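PDB 4E6Z: apicoplast TIC22, putative, which probably acts as an essential chaperone needed for protein import into the apicoplast of the malaria parasite Plasmodium falciparum, as a Tic22-family protein. Local coordinates for residues Lys172-Asn177 with Asp215-Lys220; Glu75-Phe80 with Phe255-Ser260. All blocks are in the same frame, centred on the assembly; numbering follows the deposited sequence.

Interaction 1: residues Lys172-Asn177 with Asp215-Lys220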
# COMPACT_ATOMS: atom_id res chain seq x y z
N LYS A 172 -3.21 3.07 -7.73
CA LYS A 172 -4.16 3.77 -8.58
C LYS A 172 -5.27 2.83 -9.04
O LYS A 172 -6.44 3.21 -9.08
CB LYS A 172 -3.43 4.36 -9.80
CG LYS A 172 -4.30 5.19 -10.71
CD LYS A 172 -3.59 5.49 -12.02
CE LYS A 172 -4.37 6.48 -12.87
NZ LYS A 172 -4.42 7.84 -12.24
N ARG A 173 -4.90 1.60 -9.38
CA ARG A 173 -5.84 0.62 -9.89
C ARG A 173 -6.80 0.10 -8.80
O ARG A 173 -7.95 -0.23 -9.09
CB ARG A 173 -5.07 -0.55 -10.53
CG ARG A 173 -5.96 -1.62 -11.13
CD ARG A 173 -5.14 -2.78 -11.67
NE ARG A 173 -4.35 -3.42 -10.62
CZ ARG A 173 -3.78 -4.62 -10.73
NH1 ARG A 173 -3.92 -5.32 -11.85
NH2 ARG A 173 -3.08 -5.12 -9.72
N GLN A 174 -6.33 0.03 -7.56
CA GLN A 174 -7.17 -0.43 -6.46
C GLN A 174 -8.14 0.65 -6.00
O GLN A 174 -9.26 0.35 -5.57
CB GLN A 174 -6.33 -0.95 -5.29
CG GLN A 174 -5.39 -2.10 -5.66
CD GLN A 174 -6.10 -3.22 -6.41
OE1 GLN A 174 -7.23 -3.59 -6.09
NE2 GLN A 174 -5.43 -3.77 -7.41
N LEU A 175 -7.72 1.91 -6.07
CA LEU A 175 -8.61 3.02 -5.75
C LEU A 175 -9.80 3.02 -6.70
O LEU A 175 -10.93 3.30 -6.30
CB LEU A 175 -7.88 4.36 -5.84
CG LEU A 175 -7.06 4.77 -4.62
CD1 LEU A 175 -6.05 5.86 -4.98
CD2 LEU A 175 -7.99 5.22 -3.50
N GLN A 176 -9.53 2.70 -7.96
CA GLN A 176 -10.60 2.56 -8.93
C GLN A 176 -11.49 1.36 -8.61
O GLN A 176 -12.71 1.46 -8.62
CB GLN A 176 -10.03 2.42 -10.34
CG GLN A 176 -11.10 2.42 -11.42
CD GLN A 176 -12.04 3.61 -11.32
OE1 GLN A 176 -11.64 4.76 -11.56
NE2 GLN A 176 -13.29 3.35 -10.97
N ASN A 177 -10.86 0.23 -8.32
CA ASN A 177 -11.60 -0.99 -7.96
C ASN A 177 -12.52 -0.77 -6.77
O ASN A 177 -13.61 -1.34 -6.70
CB ASN A 177 -10.62 -2.13 -7.66
CG ASN A 177 -9.97 -2.69 -8.91
OD1 ASN A 177 -10.48 -2.51 -10.01
ND2 ASN A 177 -8.86 -3.38 -8.74
N ASP A 215 -4.83 -5.82 -2.89
CA ASP A 215 -5.32 -6.04 -4.24
C ASP A 215 -6.64 -6.79 -4.27
O ASP A 215 -6.76 -7.89 -3.73
CB ASP A 215 -4.28 -6.78 -5.09
CG ASP A 215 -3.10 -5.89 -5.48
OD1 ASP A 215 -2.92 -4.82 -4.85
OD2 ASP A 215 -2.37 -6.26 -6.42
N LEU A 216 -7.65 -6.17 -4.88
CA LEU A 216 -8.95 -6.80 -5.05
C LEU A 216 -8.79 -8.16 -5.72
O LEU A 216 -9.41 -9.14 -5.30
CB LEU A 216 -9.87 -5.91 -5.90
CG LEU A 216 -11.21 -6.54 -6.29
CD1 LEU A 216 -11.97 -7.02 -5.06
CD2 LEU A 216 -12.07 -5.57 -7.09
N GLU A 217 -7.96 -8.22 -6.75
CA GLU A 217 -7.77 -9.45 -7.51
C GLU A 217 -7.21 -10.60 -6.66
O GLU A 217 -7.46 -11.77 -6.95
CB GLU A 217 -6.91 -9.20 -8.76
CG GLU A 217 -5.94 -8.03 -8.64
CD GLU A 217 -6.58 -6.68 -8.93
OE1 GLU A 217 -6.83 -6.37 -10.12
OE2 GLU A 217 -6.83 -5.92 -7.97
N ASP A 218 -6.45 -10.25 -5.62
CA ASP A 218 -5.97 -11.26 -4.68
C ASP A 218 -7.13 -11.80 -3.84
O ASP A 218 -7.22 -13.00 -3.58
CB ASP A 218 -4.90 -10.68 -3.75
CG ASP A 218 -3.58 -10.42 -4.47
OD1 ASP A 218 -3.35 -10.99 -5.56
OD2 ASP A 218 -2.76 -9.64 -3.94
N LEU A 219 -8.02 -10.91 -3.43
CA LEU A 219 -9.21 -11.28 -2.67
C LEU A 219 -10.09 -12.22 -3.48
O LEU A 219 -10.44 -13.31 -3.02
CB LEU A 219 -10.00 -10.04 -2.25
CG LEU A 219 -11.37 -10.31 -1.62
CD1 LEU A 219 -11.25 -11.18 -0.39
CD2 LEU A 219 -12.09 -9.01 -1.28
N LYS A 220 -10.46 -11.79 -4.68
CA LYS A 220 -11.29 -12.59 -5.57
C LYS A 220 -10.64 -13.95 -5.85
O LYS A 220 -11.33 -14.94 -6.07
CB LYS A 220 -11.56 -11.85 -6.88
CG LYS A 220 -12.57 -10.73 -6.75
CD LYS A 220 -12.82 -10.02 -8.07
CE LYS A 220 -13.87 -8.93 -7.92
NZ LYS A 220 -14.02 -8.09 -9.15
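Q174 on helix 172-179 and D215, at the N-cap position of helix 216-227, are the backbone's nearest approach, CA to CA 6.3 Å, and the axes of the two short segments pass 11.4 Å apart with N-to-C directions at 62°. The Q174 side chain, bent at chi2 (-50°), reaches across to the second helix: its OE1 accepts the backbone N-H of L216 (N to OE1 2.9 Å) in a nearly straight bond. On the opposite face of that amide, N177 ND2 donates to Q174 OE1 at 3.1 Å. At the other amide end Q174 NE2 donates to E217 OE2 (2.6 Å), meeting the carboxylate from above its plane. A glutamine suits this buried site because one group both accepts and donates. The E217 carboxylate also stacks on the R173 guanidinium, its OE1 lying over the centre; no N-H points at that oxygen, so the attraction is between charges. D215 OD2 sits instead at the guanidinium's edge, 3.6 Å from R173 NH2, and is also hydrogen-bonded to S260 OG. L216 CD2 packs on N177 CB. Several bonds thus fix the Q174 amide's rotation, and R173 probably offsets the repulsion between two neighbouring carboxylates at a helix start.

Interaction 2: residues Glu75-Phe80 with Phe255-Ser260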
# COMPACT_ATOMS: atom_id res chain seq x y z
N GLU A 75 4.97 -4.43 8.42
CA GLU A 75 6.32 -4.66 7.94
C GLU A 75 6.34 -5.45 6.63
O GLU A 75 7.22 -5.27 5.79
CB GLU A 75 7.15 -5.39 9.00
CG GLU A 75 8.63 -5.07 8.98
CD GLU A 75 9.36 -5.59 10.21
OE1 GLU A 75 8.75 -6.36 10.98
OE2 GLU A 75 10.54 -5.22 10.40
N VAL A 76 5.35 -6.33 6.46
CA VAL A 76 5.27 -7.18 5.27
C VAL A 76 4.71 -6.45 4.05
O VAL A 76 4.68 -6.99 2.95
CB VAL A 76 4.43 -8.44 5.53
CG1 VAL A 76 4.95 -9.17 6.76
CG2 VAL A 76 2.97 -8.06 5.70
N ILE A 77 4.25 -5.22 4.26
CA ILE A 77 3.71 -4.42 3.16
C ILE A 77 4.81 -3.54 2.56
O ILE A 77 5.31 -2.63 3.22
CB ILE A 77 2.56 -3.53 3.63
CG1 ILE A 77 1.49 -4.36 4.35
CG2 ILE A 77 1.96 -2.77 2.45
CD1 ILE A 77 0.49 -3.53 5.12
N PRO A 78 5.19 -3.82 1.30
CA PRO A 78 6.20 -3.04 0.58
C PRO A 78 5.70 -1.64 0.25
O PRO A 78 4.52 -1.46 -0.01
CB PRO A 78 6.40 -3.83 -0.72
CG PRO A 78 5.81 -5.18 -0.46
CD PRO A 78 4.68 -4.94 0.49
N VAL A 79 6.61 -0.67 0.29
CA VAL A 79 6.32 0.69 -0.16
C VAL A 79 7.47 1.15 -1.06
O VAL A 79 8.63 0.82 -0.82
CB VAL A 79 6.18 1.67 1.02
CG1 VAL A 79 5.99 3.10 0.52
CG2 VAL A 79 5.04 1.24 1.92
N PHE A 80 7.14 1.91 -2.10
CA PHE A 80 8.12 2.25 -3.12
C PHE A 80 8.34 3.74 -3.27
O PHE A 80 7.40 4.53 -3.25
CB PHE A 80 7.74 1.62 -4.46
CG PHE A 80 7.59 0.13 -4.40
CD1 PHE A 80 8.67 -0.70 -4.68
CD2 PHE A 80 6.38 -0.44 -4.04
CE1 PHE A 80 8.53 -2.08 -4.62
CE2 PHE A 80 6.25 -1.82 -3.97
CZ PHE A 80 7.32 -2.63 -4.26
N PHE A 255 -7.66 -9.05 12.30
CA PHE A 255 -7.33 -8.85 10.89
C PHE A 255 -5.90 -9.25 10.55
O PHE A 255 -4.98 -9.10 11.36
CB PHE A 255 -7.57 -7.40 10.47
CG PHE A 255 -9.02 -7.04 10.33
CD1 PHE A 255 -9.75 -7.45 9.23
CD2 PHE A 255 -9.65 -6.27 11.30
CE1 PHE A 255 -11.08 -7.12 9.10
CE2 PHE A 255 -10.99 -5.93 11.17
CZ PHE A 255 -11.71 -6.36 10.07
N GLY A 256 -5.72 -9.75 9.33
CA GLY A 256 -4.39 -10.01 8.79
C GLY A 256 -4.22 -9.30 7.46
O GLY A 256 -5.11 -9.36 6.61
N PHE A 257 -3.09 -8.63 7.28
CA PHE A 257 -2.82 -7.92 6.03
C PHE A 257 -2.23 -8.84 4.97
O PHE A 257 -1.25 -9.54 5.23
CB PHE A 257 -1.88 -6.73 6.27
CG PHE A 257 -2.56 -5.53 6.86
CD1 PHE A 257 -3.50 -4.82 6.13
CD2 PHE A 257 -2.25 -5.10 8.14
CE1 PHE A 257 -4.13 -3.71 6.67
CE2 PHE A 257 -2.88 -3.99 8.69
CZ PHE A 257 -3.82 -3.30 7.95
N VAL A 258 -2.83 -8.83 3.79
CA VAL A 258 -2.26 -9.53 2.65
C VAL A 258 -1.79 -8.53 1.59
O VAL A 258 -2.60 -7.94 0.87
CB VAL A 258 -3.27 -10.51 2.01
CG1 VAL A 258 -2.62 -11.23 0.83
CG2 VAL A 258 -3.80 -11.51 3.04
N PRO A 259 -0.47 -8.33 1.50
CA PRO A 259 0.12 -7.39 0.54
C PRO A 259 -0.23 -7.76 -0.90
O PRO A 259 -0.50 -8.91 -1.19
CB PRO A 259 1.63 -7.56 0.76
CG PRO A 259 1.76 -8.18 2.11
CD PRO A 259 0.56 -9.03 2.29
N SER A 260 -0.22 -6.77 -1.78
CA SER A 260 -0.34 -7.02 -3.20
C SER A 260 0.71 -8.05 -3.60
O SER A 260 1.90 -7.83 -3.38
CB SER A 260 -0.13 -5.73 -3.99
OG SER A 260 -0.02 -5.99 -5.38
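P259 carries most of this contact, its ring lying against V76, I77 and P78, while F257, two residues earlier, receives the tip of I77. The backbones come nearest at I77 and P259, whose CA atoms are 5.3 Å apart. The P259 ring approaches V76 with CG foremost: this atom lies 3.3 Å from V76 O and 3.8 Å from V76 CG2, so it touches both the carbonyl and one methyl branch of the same residue. V76 presents that methyl with CG1 anti to the carbonyl carbon (chi1 -54°), which leaves CG2 between the backbone N and the carbonyl carbon. The neighbouring corner of the ring, P259 CB, meets P78 CD at 4.0 Å, and the two prolines cross at about a right angle.

I77 works differently. Its CB does not aim straight at the other segment, but an extended chi2 (167°) carries CD1 outward, over one face of the F257 ring, 4.0 Å from F257 CG. This is a methyl resting near the root of the ring, since CD1 lies about as close to F257 CB. F257 turns its CB toward 75-80, but the ring leads away beyond CG. Residue types fit their places: the longer branch of a beta-branched isoleucine lets CD1 reach the ring although CB points off to the side, and proline offers a compact apolar ring with no N-H to satisfy.

Around the contact, V79 pairs with I133, joining strand 78-83 to strand 129-134, while I77 just before the strand bonds through its backbone to M135 at the start of helix 135-150. G256 joins strand 255-258 to strand 208-213. Helix 261-272 follows directly: S260 OG caps its first turn through weak bonds, and its residues S263 and V264 pack on P78 and P259.

Overall arrangement
From the N terminus, the chain lays down 75-80, leading into strand 78-83, which pairs with strand 129-134. It then passes the sheet containing strand 164-169 and reaches helix 172-179. Interaction 1 closes a loop of 37 intervening residues that carries strands 193-203 and 208-213, joining helix 172-179 to helix 216-227. Only later, at 255-260, does interaction 2 close its much longer loop, inside which interaction 1 is wholly nested. With centres 14 Å apart, the two contacts meet where D215 and S260, each at a helix N-cap position, adjoin. Interaction 2 brings the start of strand 78-83 against the end of strand 255-258, an outer strand of the four-stranded sheet.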